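Local coordinates for protein glutamine cyclotransferase (Porphyromonas gingivalis W83, PDB 6QQL) that probably catalyses the cyclisation of amino-terminal glutamine in peptides to pyroglutamate, as a zinc-dependent type II glutaminyl cyclase, at residues L27-S32 with L141-R146; D58-T63 with R89-S94; F67-Q72 with A93-E98; R102-A107 with A191-E196. All coordinates share one frame; numbering follows the deposited sequence.

Contact 1. Residues L27-S32 with L141-R146; sequences LFSADS and LLEIAR
E143 meets both S29 and S32 through its carboxylate, and the three together illustrate how one buried acid can bind the start of another helix. S29 N donates to E143 OE2 over 2.9 Å, reaching the oxygen on its anti side. S32 OG gives its proton to the other oxygen, E143 OE1, at 2.8 Å, coming from above the carboxylate plane. In the glutamate, chi1 of 158° sets CG anti to the backbone N, and the bend at chi2 places CD near S29 and S32. R146, one turn further along the same helix, is the salt-bridge partner of E143 OE1, though the modelled separation is too short to lean on.

The motif at the centre is an N-cap: S29 precedes helix 30-42, and its OG accepts from S32 N at 3.1 Å with an N-H...O angle of 170°. E143 thus contacts both the capping residue and the residue it caps.

The apolar part is carried by the glutamate's own CG and by I144. E143 CG sits over one face of the F28 ring, 3.9 Å from the ring centroid, a CH-pi contact, while I144 CG1 comes to the ring edge, 4.0 Å from F28 CE2. F28 belongs to a magnesium site, with D26, D298 and E302, that is not occupied in this chain; F28 N also bonds to E302.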
loop_
_atom_site.group_PDB
_atom_site.type_symbol
_atom_site.label_atom_id
_atom_site.label_comp_id
_atom_site.label_asym_id
_atom_site.label_seq_id
_atom_site.Cartn_x
_atom_site.Cartn_y
_atom_site.Cartn_z
ATOM N N LEU A 27 -6.875 -3.173 -18.913
ATOM C CA LEU A 27 -5.828 -4.061 -18.415
ATOM C C LEU A 27 -6.035 -4.599 -17.009
ATOM O O LEU A 27 -5.423 -5.619 -16.669
ATOM C CB LEU A 27 -4.476 -3.344 -18.436
ATOM C CG LEU A 27 -4.212 -2.597 -19.734
ATOM C CD1 LEU A 27 -3.006 -1.682 -19.586
ATOM C CD2 LEU A 27 -4.002 -3.628 -20.827
ATOM N N PHE A 28 -6.862 -3.969 -16.187
ATOM C CA PHE A 28 -6.939 -4.312 -14.777
ATOM C C PHE A 28 -8.311 -4.868 -14.430
ATOM O O PHE A 28 -9.332 -4.253 -14.743
ATOM C CB PHE A 28 -6.628 -3.071 -13.965
ATOM C CG PHE A 28 -6.715 -3.251 -12.493
ATOM C CD1 PHE A 28 -7.929 -3.104 -11.836
ATOM C CD2 PHE A 28 -5.557 -3.462 -11.742
ATOM C CE1 PHE A 28 -7.999 -3.227 -10.464
ATOM C CE2 PHE A 28 -5.609 -3.573 -10.351
ATOM C CZ PHE A 28 -6.831 -3.462 -9.713
ATOM N N SER A 29 -8.339 -5.984 -13.722
ATOM C CA SER A 29 -9.598 -6.592 -13.310
ATOM C C SER A 29 -9.844 -6.249 -11.850
ATOM O O SER A 29 -9.072 -6.646 -10.972
ATOM C CB SER A 29 -9.596 -8.101 -13.477
ATOM O OG SER A 29 -10.564 -8.635 -12.583
ATOM N N ALA A 30 -10.891 -5.469 -11.595
ATOM C CA ALA A 30 -11.225 -5.161 -10.213
ATOM C C ALA A 30 -11.844 -6.361 -9.493
ATOM O O ALA A 30 -11.698 -6.483 -8.263
ATOM C CB ALA A 30 -12.146 -3.949 -10.175
ATOM N N ASP A 31 -12.506 -7.269 -10.226
ATOM C CA ASP A 31 -13.069 -8.444 -9.568
ATOM C C ASP A 31 -11.973 -9.275 -8.926
ATOM O O ASP A 31 -12.083 -9.683 -7.763
ATOM C CB ASP A 31 -13.872 -9.298 -10.543
ATOM C CG ASP A 31 -15.227 -8.714 -10.842
ATOM O OD1 ASP A 31 -15.791 -8.024 -9.957
ATOM O OD2 ASP A 31 -15.751 -9.009 -11.942
ATOM N N SER A 32 -10.898 -9.517 -9.672
ATOM C CA SER A 32 -9.721 -10.164 -9.107
ATOM C C SER A 32 -9.182 -9.379 -7.907
ATOM O O SER A 32 -8.950 -9.946 -6.830
ATOM C CB SER A 32 -8.655 -10.313 -10.198
ATOM O OG SER A 32 -7.390 -10.637 -9.640
ATOM N N LEU A 141 -2.112 -4.300 -5.735
ATOM C CA LEU A 141 -0.763 -4.651 -6.167
ATOM C C LEU A 141 -0.621 -6.153 -6.440
ATOM O O LEU A 141 0.231 -6.559 -7.240
ATOM C CB LEU A 141 0.239 -4.173 -5.119
ATOM C CG LEU A 141 0.316 -2.643 -5.003
ATOM C CD1 LEU A 141 1.335 -2.221 -3.958
ATOM C CD2 LEU A 141 0.585 -1.968 -6.357
ATOM N N LEU A 142 -1.431 -6.992 -5.787
ATOM C CA LEU A 142 -1.516 -8.391 -6.196
ATOM C C LEU A 142 -2.023 -8.520 -7.627
ATOM O O LEU A 142 -1.479 -9.294 -8.426
ATOM C CB LEU A 142 -2.442 -9.158 -5.263
ATOM C CG LEU A 142 -1.909 -9.578 -3.907
ATOM C CD1 LEU A 142 -3.065 -10.198 -3.164
ATOM C CD2 LEU A 142 -0.696 -10.517 -4.011
ATOM N N GLU A 143 -3.107 -7.808 -7.957
ATOM C CA GLU A 143 -3.664 -7.962 -9.295
ATOM C C GLU A 143 -2.753 -7.349 -10.341
ATOM O O GLU A 143 -2.657 -7.879 -11.460
ATOM C CB GLU A 143 -5.077 -7.379 -9.369
ATOM C CG GLU A 143 -5.558 -7.004 -10.786
ATOM C CD GLU A 143 -5.830 -8.170 -11.729
ATOM O OE1 GLU A 143 -5.581 -9.351 -11.374
ATOM O OE2 GLU A 143 -6.349 -7.887 -12.835
ATOM N N ILE A 144 -2.045 -6.270 -9.994
ATOM C CA ILE A 144 -1.015 -5.771 -10.899
ATOM C C ILE A 144 0.068 -6.821 -11.089
ATOM O O ILE A 144 0.464 -7.134 -12.222
ATOM C CB ILE A 144 -0.456 -4.426 -10.406
ATOM C CG1 ILE A 144 -1.578 -3.378 -10.452
ATOM C CG2 ILE A 144 0.756 -3.997 -11.245
ATOM C CD1 ILE A 144 -1.193 -2.033 -9.943
ATOM N N ALA A 145 0.521 -7.419 -9.985
ATOM C CA ALA A 145 1.544 -8.451 -10.080
ATOM C C ALA A 145 1.141 -9.536 -11.069
ATOM O O ALA A 145 1.932 -9.921 -11.934
ATOM C CB ALA A 145 1.806 -9.057 -8.705
ATOM N N ARG A 146 -0.109 -9.998 -11.000
ATOM C CA ARG A 146 -0.537 -11.049 -11.916
ATOM C C ARG A 146 -0.405 -10.601 -13.364
ATOM O O ARG A 146 0.155 -11.323 -14.201
ATOM C CB ARG A 146 -1.971 -11.484 -11.608
ATOM C CG ARG A 146 -2.444 -12.619 -12.504
ATOM C CD ARG A 146 -3.831 -13.115 -12.128
ATOM N NE ARG A 146 -4.823 -12.056 -12.143
ATOM C CZ ARG A 146 -5.587 -11.768 -13.189
ATOM N NH1 ARG A 146 -5.466 -12.464 -14.315
ATOM N NH2 ARG A 146 -6.480 -10.789 -13.102
HETATM O O HOH W 1 -5.416 -8.039 -15.076
#

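Contact 2. Residues D58-T63 with R89-S94; sequences DWLVAT and RNIIAS
D58 and R89 supply the charged part of this helix-to-strand contact. R89 NH2 donates to D58 OD1 at 2.6 Å in a salt bridge, with the oxygen met on its anti side. The carboxylate and guanidinium planes are 69° apart, so this is not the coplanar two-pronged pair, and one N-H carries it. R89 reaches the helix because its chain runs extended from CG to NE. The rest of the guanidinium has other partners, NE forming a salt bridge with E73 and NH1 bonding to R54 O, which should limit its rotation.

The apolar packing is made by L60 and V61, two and three residues further on. I91 divides its branches between them: CD1 lies 3.9 Å from L60 CD1, and CG2 lies 4.0 Å from V61 CG2. The I91 and L60 side chains cross at about a right angle. W109 touches both L60 and I91, and V71 of the adjoining strand touches V61.

The axes of helix 58-63 and strand 89-94 run 9.7 Å apart and only 7° from parallel. A helix lying lengthwise on a mixed sheet in this way is the layered alpha/beta packing of the M28 peptidase family to which this chain belongs.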
loop_
_atom_site.group_PDB
_atom_site.type_symbol
_atom_site.label_atom_id
_atom_site.label_comp_id
_atom_site.label_asym_id
_atom_site.label_seq_id
_atom_site.Cartn_x
_atom_site.Cartn_y
_atom_site.Cartn_z
ATOM N N ASP A 58 2.812 -16.085 4.159
ATOM C CA ASP A 58 3.159 -17.241 3.337
ATOM C C ASP A 58 2.376 -17.215 2.040
ATOM O O ASP A 58 2.949 -17.291 0.943
ATOM C CB ASP A 58 2.866 -18.548 4.079
ATOM C CG ASP A 58 3.835 -18.828 5.209
ATOM O OD1 ASP A 58 4.904 -18.183 5.287
ATOM O OD2 ASP A 58 3.501 -19.700 6.038
ATOM N N TRP A 59 1.065 -17.018 2.162
ATOM C CA TRP A 59 0.182 -16.953 1.009
ATOM C C TRP A 59 0.488 -15.749 0.126
ATOM O O TRP A 59 0.445 -15.858 -1.107
ATOM C CB TRP A 59 -1.261 -16.901 1.485
ATOM C CG TRP A 59 -2.184 -16.669 0.380
ATOM C CD1 TRP A 59 -2.600 -17.583 -0.556
ATOM C CD2 TRP A 59 -2.805 -15.434 0.044
ATOM N NE1 TRP A 59 -3.457 -16.982 -1.452
ATOM C CE2 TRP A 59 -3.605 -15.665 -1.102
ATOM C CE3 TRP A 59 -2.773 -14.155 0.600
ATOM C CZ2 TRP A 59 -4.372 -14.670 -1.689
ATOM C CZ3 TRP A 59 -3.531 -13.155 0.000
ATOM C CH2 TRP A 59 -4.323 -13.423 -1.129
ATOM N N LEU A 60 0.776 -14.588 0.730
ATOM C CA LEU A 60 1.270 -13.461 -0.053
ATOM C C LEU A 60 2.484 -13.871 -0.870
ATOM O O LEU A 60 2.525 -13.684 -2.093
ATOM C CB LEU A 60 1.626 -12.289 0.857
ATOM C CG LEU A 60 0.466 -11.494 1.455
ATOM C CD1 LEU A 60 0.989 -10.431 2.436
ATOM C CD2 LEU A 60 -0.436 -10.887 0.361
ATOM N N VAL A 61 3.491 -14.440 -0.201
ATOM C CA VAL A 61 4.708 -14.821 -0.907
ATOM C C VAL A 61 4.393 -15.852 -1.988
ATOM O O VAL A 61 4.658 -15.633 -3.177
ATOM C CB VAL A 61 5.769 -15.331 0.085
ATOM C CG1 VAL A 61 6.994 -15.835 -0.664
ATOM C CG2 VAL A 61 6.170 -14.232 1.060
ATOM N N ALA A 62 3.749 -16.953 -1.604
ATOM C CA ALA A 62 3.397 -17.973 -2.582
ATOM C C ALA A 62 2.689 -17.356 -3.781
ATOM O O ALA A 62 3.069 -17.589 -4.937
ATOM C CB ALA A 62 2.508 -19.023 -1.925
ATOM N N THR A 63 1.687 -16.514 -3.515
ATOM C CA THR A 63 0.890 -15.951 -4.596
ATOM C C THR A 63 1.755 -15.118 -5.531
ATOM O O THR A 63 1.649 -15.240 -6.761
ATOM C CB THR A 63 -0.261 -15.126 -4.011
ATOM O OG1 THR A 63 -1.143 -15.986 -3.275
ATOM C CG2 THR A 63 -1.038 -14.429 -5.099
ATOM N N ARG A 89 8.219 -8.553 8.962
ATOM C CA ARG A 89 8.345 -9.362 7.744
ATOM C C ARG A 89 7.975 -8.485 6.549
ATOM O O ARG A 89 6.798 -8.335 6.223
ATOM C CB ARG A 89 7.477 -10.610 7.822
ATOM C CG ARG A 89 7.659 -11.648 6.693
ATOM C CD ARG A 89 6.829 -12.890 7.033
ATOM N NE ARG A 89 6.764 -13.909 5.990
ATOM C CZ ARG A 89 5.811 -14.843 5.919
ATOM N NH1 ARG A 89 4.829 -14.876 6.821
ATOM N NH2 ARG A 89 5.816 -15.728 4.928
ATOM N N ASN A 90 8.981 -7.869 5.936
ATOM C CA ASN A 90 8.801 -7.145 4.684
ATOM C C ASN A 90 8.929 -8.117 3.521
ATOM O O ASN A 90 9.753 -9.035 3.557
ATOM C CB ASN A 90 9.827 -6.018 4.529
ATOM C CG ASN A 90 9.556 -4.838 5.454
ATOM O OD1 ASN A 90 8.409 -4.562 5.815
ATOM N ND2 ASN A 90 10.627 -4.160 5.870
ATOM N N ILE A 91 8.101 -7.916 2.497
ATOM C CA ILE A 91 8.016 -8.826 1.359
ATOM C C ILE A 91 8.384 -8.044 0.101
ATOM O O ILE A 91 7.708 -7.068 -0.251
ATOM C CB ILE A 91 6.618 -9.462 1.247
ATOM C CG1 ILE A 91 6.308 -10.237 2.538
ATOM C CG2 ILE A 91 6.549 -10.413 0.039
ATOM C CD1 ILE A 91 4.853 -10.580 2.769
ATOM N N ILE A 92 9.475 -8.442 -0.552
ATOM C CA ILE A 92 9.950 -7.783 -1.762
ATOM C C ILE A 92 9.747 -8.730 -2.934
ATOM O O ILE A 92 10.265 -9.853 -2.938
ATOM C CB ILE A 92 11.423 -7.359 -1.650
ATOM C CG1 ILE A 92 11.636 -6.400 -0.477
ATOM C CG2 ILE A 92 11.855 -6.672 -2.932
ATOM C CD1 ILE A 92 12.122 -7.048 0.787
ATOM N N ALA A 93 9.028 -8.262 -3.948
ATOM C CA ALA A 93 8.754 -9.044 -5.146
ATOM C C ALA A 93 9.298 -8.299 -6.349
ATOM O O ALA A 93 8.991 -7.119 -6.534
ATOM C CB ALA A 93 7.255 -9.280 -5.290
ATOM N N SER A 94 10.054 -9.000 -7.193
ATOM C CA SER A 94 10.841 -8.367 -8.247
ATOM C C SER A 94 10.528 -8.967 -9.607
ATOM O O SER A 94 10.268 -10.168 -9.730
ATOM C CB SER A 94 12.353 -8.492 -7.989
ATOM O OG SER A 94 12.725 -7.756 -6.838
#

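Contact 3. Residues F67-Q72 with A93-E98; sequences FGAAVQ and ASYRPE
A70 and S94 form an antiparallel hydrogen-bonded pair: A70 N donates to S94 O, and S94 N donates to A70 O, each over 2.9 Å. The next pair, V71 with A93, is non-hydrogen-bonded, and here V71 CG2 and A93 CB touch at 4.1 Å. Just before the strand begins, A69 CB also packs on A93 CB, at 3.9 Å.

The Y95 ring extends the contact beyond the ladder. A69 CB stands over one of its faces, 4.0 Å from the ring centroid and 28° off the normal, a CH-pi contact. At the ring edge, in its plane, F67 O lies 3.0 Å from Y95 OH; A145 O is a second possible acceptor for the one hydroxyl proton. A chi1 of -68° sets Y95 CG anti to the carbonyl carbon, and the ring lies with its hydroxyl at F67 O and one face under A69. G68, with a phi of 84°, takes the chain round that turn toward the strand.

Further out, S94 OG is held by D159, while a water also lies within hydrogen-bonding distance of it.

The two strands, 70-79 and 85-95, are the arms of a beta hairpin at one border of the sheet, with 70-79 outermost. Strand 157-163 flanks 85-95 on its other side, bonding through I160 and I158. Helix 51-66 covers V71 and A93 through L64, and helix 131-149 receives F67 and Y95 at A145.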
loop_
_atom_site.group_PDB
_atom_site.type_symbol
_atom_site.label_atom_id
_atom_site.label_comp_id
_atom_site.label_asym_id
_atom_site.label_seq_id
_atom_site.Cartn_x
_atom_site.Cartn_y
_atom_site.Cartn_z
ATOM N N PHE A 67 2.924 -15.605 -9.658
ATOM C CA PHE A 67 2.759 -14.606 -10.704
ATOM C C PHE A 67 4.080 -14.244 -11.396
ATOM O O PHE A 67 4.164 -13.213 -12.077
ATOM C CB PHE A 67 2.093 -13.356 -10.122
ATOM C CG PHE A 67 0.656 -13.564 -9.688
ATOM C CD1 PHE A 67 -0.140 -14.510 -10.303
ATOM C CD2 PHE A 67 0.099 -12.796 -8.664
ATOM C CE1 PHE A 67 -1.472 -14.686 -9.902
ATOM C CE2 PHE A 67 -1.230 -12.969 -8.262
ATOM C CZ PHE A 67 -2.013 -13.905 -8.876
ATOM N N GLY A 68 5.103 -15.083 -11.247
ATOM C CA GLY A 68 6.381 -14.899 -11.903
ATOM C C GLY A 68 7.354 -13.970 -11.210
ATOM O O GLY A 68 8.485 -13.811 -11.701
ATOM N N ALA A 69 6.957 -13.331 -10.107
ATOM C CA ALA A 69 7.884 -12.463 -9.396
ATOM C C ALA A 69 8.911 -13.298 -8.658
ATOM O O ALA A 69 8.602 -14.367 -8.134
ATOM C CB ALA A 69 7.144 -11.552 -8.421
ATOM N N ALA A 70 10.144 -12.807 -8.634
ATOM C CA ALA A 70 11.178 -13.348 -7.759
ATOM C C ALA A 70 10.967 -12.725 -6.392
ATOM O O ALA A 70 11.149 -11.513 -6.223
ATOM C CB ALA A 70 12.568 -13.028 -8.297
ATOM N N VAL A 71 10.544 -13.522 -5.421
ATOM C CA VAL A 71 10.066 -12.968 -4.164
ATOM C C VAL A 71 11.110 -13.162 -3.080
ATOM O O VAL A 71 11.521 -14.294 -2.796
ATOM C CB VAL A 71 8.727 -13.582 -3.751
ATOM C CG1 VAL A 71 8.280 -12.937 -2.461
ATOM C CG2 VAL A 71 7.719 -13.369 -4.858
ATOM N N GLN A 72 11.492 -12.057 -2.446
ATOM C CA GLN A 72 12.464 -12.033 -1.364
ATOM C C GLN A 72 11.787 -11.566 -0.082
ATOM O O GLN A 72 10.984 -10.626 -0.093
ATOM C CB GLN A 72 13.645 -11.096 -1.696
ATOM C CG GLN A 72 14.724 -11.688 -2.565
ATOM C CD GLN A 72 15.548 -12.730 -1.838
ATOM O OE1 GLN A 72 15.304 -13.038 -0.676
ATOM N NE2 GLN A 72 16.537 -13.276 -2.525
ATOM N N ALA A 93 9.028 -8.262 -3.948
ATOM C CA ALA A 93 8.754 -9.044 -5.146
ATOM C C ALA A 93 9.298 -8.299 -6.349
ATOM O O ALA A 93 8.991 -7.119 -6.534
ATOM C CB ALA A 93 7.255 -9.280 -5.290
ATOM N N SER A 94 10.054 -9.000 -7.193
ATOM C CA SER A 94 10.841 -8.367 -8.247
ATOM C C SER A 94 10.528 -8.967 -9.607
ATOM O O SER A 94 10.268 -10.168 -9.730
ATOM C CB SER A 94 12.353 -8.492 -7.989
ATOM O OG SER A 94 12.725 -7.756 -6.838
ATOM N N TYR A 95 10.510 -8.099 -10.616
ATOM C CA TYR A 95 10.461 -8.480 -12.018
ATOM C C TYR A 95 11.686 -7.881 -12.686
ATOM O O TYR A 95 11.985 -6.707 -12.462
ATOM C CB TYR A 95 9.168 -7.977 -12.673
ATOM C CG TYR A 95 7.902 -8.661 -12.156
ATOM C CD1 TYR A 95 7.463 -9.878 -12.688
ATOM C CD2 TYR A 95 7.152 -8.101 -11.136
ATOM C CE1 TYR A 95 6.307 -10.515 -12.218
ATOM C CE2 TYR A 95 5.995 -8.739 -10.650
ATOM C CZ TYR A 95 5.587 -9.936 -11.200
ATOM O OH TYR A 95 4.459 -10.549 -10.734
ATOM N N ARG A 96 12.405 -8.683 -13.473
ATOM C CA ARG A 96 13.651 -8.268 -14.113
ATOM C C ARG A 96 14.663 -7.657 -13.139
ATOM O O ARG A 96 15.147 -6.537 -13.354
ATOM C CB ARG A 96 13.367 -7.298 -15.251
ATOM C CG ARG A 96 12.916 -7.949 -16.533
ATOM C CD ARG A 96 13.972 -7.795 -17.606
ATOM N NE ARG A 96 14.174 -6.396 -17.961
ATOM C CZ ARG A 96 15.110 -5.972 -18.802
ATOM N NH1 ARG A 96 15.220 -4.675 -19.073
ATOM N NH2 ARG A 96 15.937 -6.850 -19.372
ATOM N N PRO A 97 15.037 -8.373 -12.079
ATOM C CA PRO A 97 15.852 -7.753 -11.013
ATOM C C PRO A 97 17.235 -7.278 -11.470
ATOM O O PRO A 97 17.924 -6.584 -10.712
ATOM C CB PRO A 97 15.980 -8.874 -9.972
ATOM C CG PRO A 97 15.808 -10.132 -10.764
ATOM C CD PRO A 97 14.906 -9.830 -11.922
ATOM N N GLU A 98 17.644 -7.603 -12.687
ATOM C CA GLU A 98 18.917 -7.143 -13.198
ATOM C C GLU A 98 18.810 -5.730 -13.755
ATOM O O GLU A 98 19.815 -5.000 -13.785
ATOM C CB GLU A 98 19.429 -8.145 -14.249
ATOM C CG GLU A 98 18.886 -8.009 -15.713
ATOM C CD GLU A 98 17.521 -8.691 -15.999
ATOM O OE1 GLU A 98 16.913 -9.315 -15.106
ATOM O OE2 GLU A 98 17.057 -8.622 -17.155
HETATM O O HOH W 2 13.812 -9.712 -4.905
#

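Contact 4. Residues R102-A107 with A191-E196; sequences RMLLMA and AGYKAE
Y193 and L104 meet where a loop turns into the parallel part of the mixed sheet in this alpha/beta fold: segment 191-196 runs up to strand 197-202, the parallel neighbour of strand 102-108. The tyrosine comes in from the loop. Its CG is anti to the backbone N (chi1 173°). At the far end of the ring, Y193 OH rests against the leucine, 3.8 Å from L104 CB and equally far from L104 CD1. The two side chains cross obliquely, a hydroxyl resting on a branched aliphatic chain. That hydroxyl is not left without a polar partner, for it bonds to D159 of strand 157-163. W184 of helix 179-186 meets the Y193 ring edge-to-face.

R102, two residues before L104 in the strand, approaches the same ring. Its CD lies 4.2 Å from Y193 CE2, in an oblique approach, while its CB is 3.8 Å from K194 O. The chain bends at chi3 (78°), which places NE; NE forms a salt bridge with D159, and NH2 bonds to A99 O and R96 O. D159 OD2 thus takes both the tyrosine hydroxyl and R102 NE, joining two residues that also touch.

A195 directs its CB toward the strand, and this methyl lies 3.9 Å from L104 CB. Next to it the backbones join, with E196 N donating to R102 O over 2.7 Å at a C=O...N angle of 164°.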
loop_
_atom_site.group_PDB
_atom_site.type_symbol
_atom_site.label_atom_id
_atom_site.label_comp_id
_atom_site.label_asym_id
_atom_site.label_seq_id
_atom_site.Cartn_x
_atom_site.Cartn_y
_atom_site.Cartn_z
ATOM N N ARG A 102 14.072 1.019 -12.616
ATOM C CA ARG A 102 13.080 0.262 -11.863
ATOM C C ARG A 102 11.937 1.172 -11.457
ATOM O O ARG A 102 12.149 2.339 -11.111
ATOM C CB ARG A 102 13.663 -0.406 -10.591
ATOM C CG ARG A 102 14.902 -1.286 -10.800
ATOM C CD ARG A 102 15.151 -2.294 -9.640
ATOM N NE ARG A 102 14.264 -3.439 -9.726
ATOM C CZ ARG A 102 14.355 -4.354 -10.680
ATOM N NH1 ARG A 102 13.512 -5.370 -10.714
ATOM N NH2 ARG A 102 15.276 -4.241 -11.627
ATOM N N MET A 103 10.728 0.597 -11.441
ATOM C CA MET A 103 9.536 1.226 -10.881
ATOM C C MET A 103 9.173 0.542 -9.572
ATOM O O MET A 103 9.123 -0.692 -9.516
ATOM C CB MET A 103 8.350 1.105 -11.826
ATOM C CG MET A 103 8.502 1.871 -13.091
ATOM S SD MET A 103 8.416 3.625 -12.786
ATOM C CE MET A 103 7.146 3.715 -11.505
ATOM N N LEU A 104 8.830 1.334 -8.551
ATOM C CA LEU A 104 8.551 0.839 -7.200
ATOM C C LEU A 104 7.083 1.029 -6.804
ATOM O O LEU A 104 6.535 2.134 -6.901
ATOM C CB LEU A 104 9.448 1.534 -6.167
ATOM C CG LEU A 104 9.172 1.239 -4.682
ATOM C CD1 LEU A 104 9.281 -0.239 -4.371
ATOM C CD2 LEU A 104 10.078 2.046 -3.769
ATOM N N LEU A 105 6.465 -0.048 -6.332
ATOM C CA LEU A 105 5.100 -0.047 -5.818
ATOM C C LEU A 105 5.107 -0.508 -4.363
ATOM O O LEU A 105 5.818 -1.448 -4.002
ATOM C CB LEU A 105 4.194 -0.970 -6.641
ATOM C CG LEU A 105 4.148 -0.681 -8.138
ATOM C CD1 LEU A 105 3.215 -1.659 -8.798
ATOM C CD2 LEU A 105 3.759 0.758 -8.444
ATOM N N MET A 106 4.355 0.175 -3.518
ATOM C CA MET A 106 4.379 -0.098 -2.096
ATOM C C MET A 106 2.966 -0.185 -1.541
ATOM O O MET A 106 2.023 0.395 -2.086
ATOM C CB MET A 106 5.175 0.971 -1.381
ATOM C CG MET A 106 6.602 1.078 -1.885
ATOM S SD MET A 106 7.344 2.661 -1.494
ATOM C CE MET A 106 6.572 3.724 -2.698
ATOM N N ALA A 107 2.838 -0.930 -0.448
ATOM C CA ALA A 107 1.635 -1.077 0.355
ATOM C C ALA A 107 2.038 -1.764 1.653
ATOM O O ALA A 107 3.024 -2.509 1.680
ATOM C CB ALA A 107 0.571 -1.887 -0.372
ATOM N N ALA A 191 22.199 -3.901 -2.404
ATOM C CA ALA A 191 23.132 -2.812 -2.164
ATOM C C ALA A 191 22.924 -1.709 -3.198
ATOM O O ALA A 191 22.866 -1.966 -4.407
ATOM C CB ALA A 191 24.571 -3.329 -2.198
ATOM N N GLY A 192 22.796 -0.480 -2.713
ATOM C CA GLY A 192 22.549 0.656 -3.583
ATOM C C GLY A 192 21.249 0.564 -4.349
ATOM O O GLY A 192 21.199 0.953 -5.522
ATOM N N TYR A 193 20.193 0.056 -3.716
ATOM C CA TYR A 193 18.914 -0.049 -4.407
ATOM C C TYR A 193 18.477 1.320 -4.907
ATOM O O TYR A 193 18.648 2.324 -4.213
ATOM C CB TYR A 193 17.842 -0.641 -3.483
ATOM C CG TYR A 193 16.460 -0.610 -4.116
ATOM C CD1 TYR A 193 15.635 0.499 -3.983
ATOM C CD2 TYR A 193 16.004 -1.663 -4.873
ATOM C CE1 TYR A 193 14.395 0.548 -4.576
ATOM C CE2 TYR A 193 14.765 -1.623 -5.471
ATOM C CZ TYR A 193 13.957 -0.519 -5.317
ATOM O OH TYR A 193 12.711 -0.479 -5.924
ATOM N N LYS A 194 17.913 1.360 -6.115
ATOM C CA LYS A 194 17.381 2.618 -6.626
ATOM C C LYS A 194 16.175 2.336 -7.517
ATOM O O LYS A 194 16.087 1.288 -8.165
ATOM C CB LYS A 194 18.413 3.430 -7.414
ATOM C CG LYS A 194 18.168 4.936 -7.288
ATOM C CD LYS A 194 17.616 5.685 -8.505
ATOM C CE LYS A 194 17.159 7.088 -8.039
ATOM N NZ LYS A 194 16.346 7.856 -9.028
ATOM N N ALA A 195 15.230 3.269 -7.530
ATOM C CA ALA A 195 14.102 3.167 -8.442
ATOM C C ALA A 195 13.811 4.558 -8.963
ATOM O O ALA A 195 14.090 5.549 -8.290
ATOM C CB ALA A 195 12.847 2.565 -7.788
ATOM N N GLU A 196 13.281 4.634 -10.182
ATOM C CA GLU A 196 13.058 5.955 -10.753
ATOM C C GLU A 196 11.903 6.662 -10.050
ATOM O O GLU A 196 11.965 7.871 -9.799
ATOM C CB GLU A 196 12.812 5.842 -12.258
ATOM C CG GLU A 196 14.003 5.364 -13.052
ATOM C CD GLU A 196 15.282 6.075 -12.668
ATOM O OE1 GLU A 196 16.263 5.389 -12.304
ATOM O OE2 GLU A 196 15.310 7.323 -12.720
HETATM O O HOH W 3 16.017 2.619 -11.219
#

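Overall arrangement
From the N terminus, contact 1 spans the longest interval, joining the start of helix 30-42 to helix 131-149 and closing a loop of 108 residues. Contacts 2 and 3 both fall within that loop and finish on the same strand, 85-95, sharing A93 and S94; they tie helix 51-66 and strand 70-79 to it. Contact 4 opens inside the same loop, at strand 102-108, but closes beyond it at 191-196, so it crosses contact 1. Helix 131-149 touches all three of the others: L142 packs on W59 of contact 2, R146 on F67 of contact 3, and L141 on L105 of contact 4.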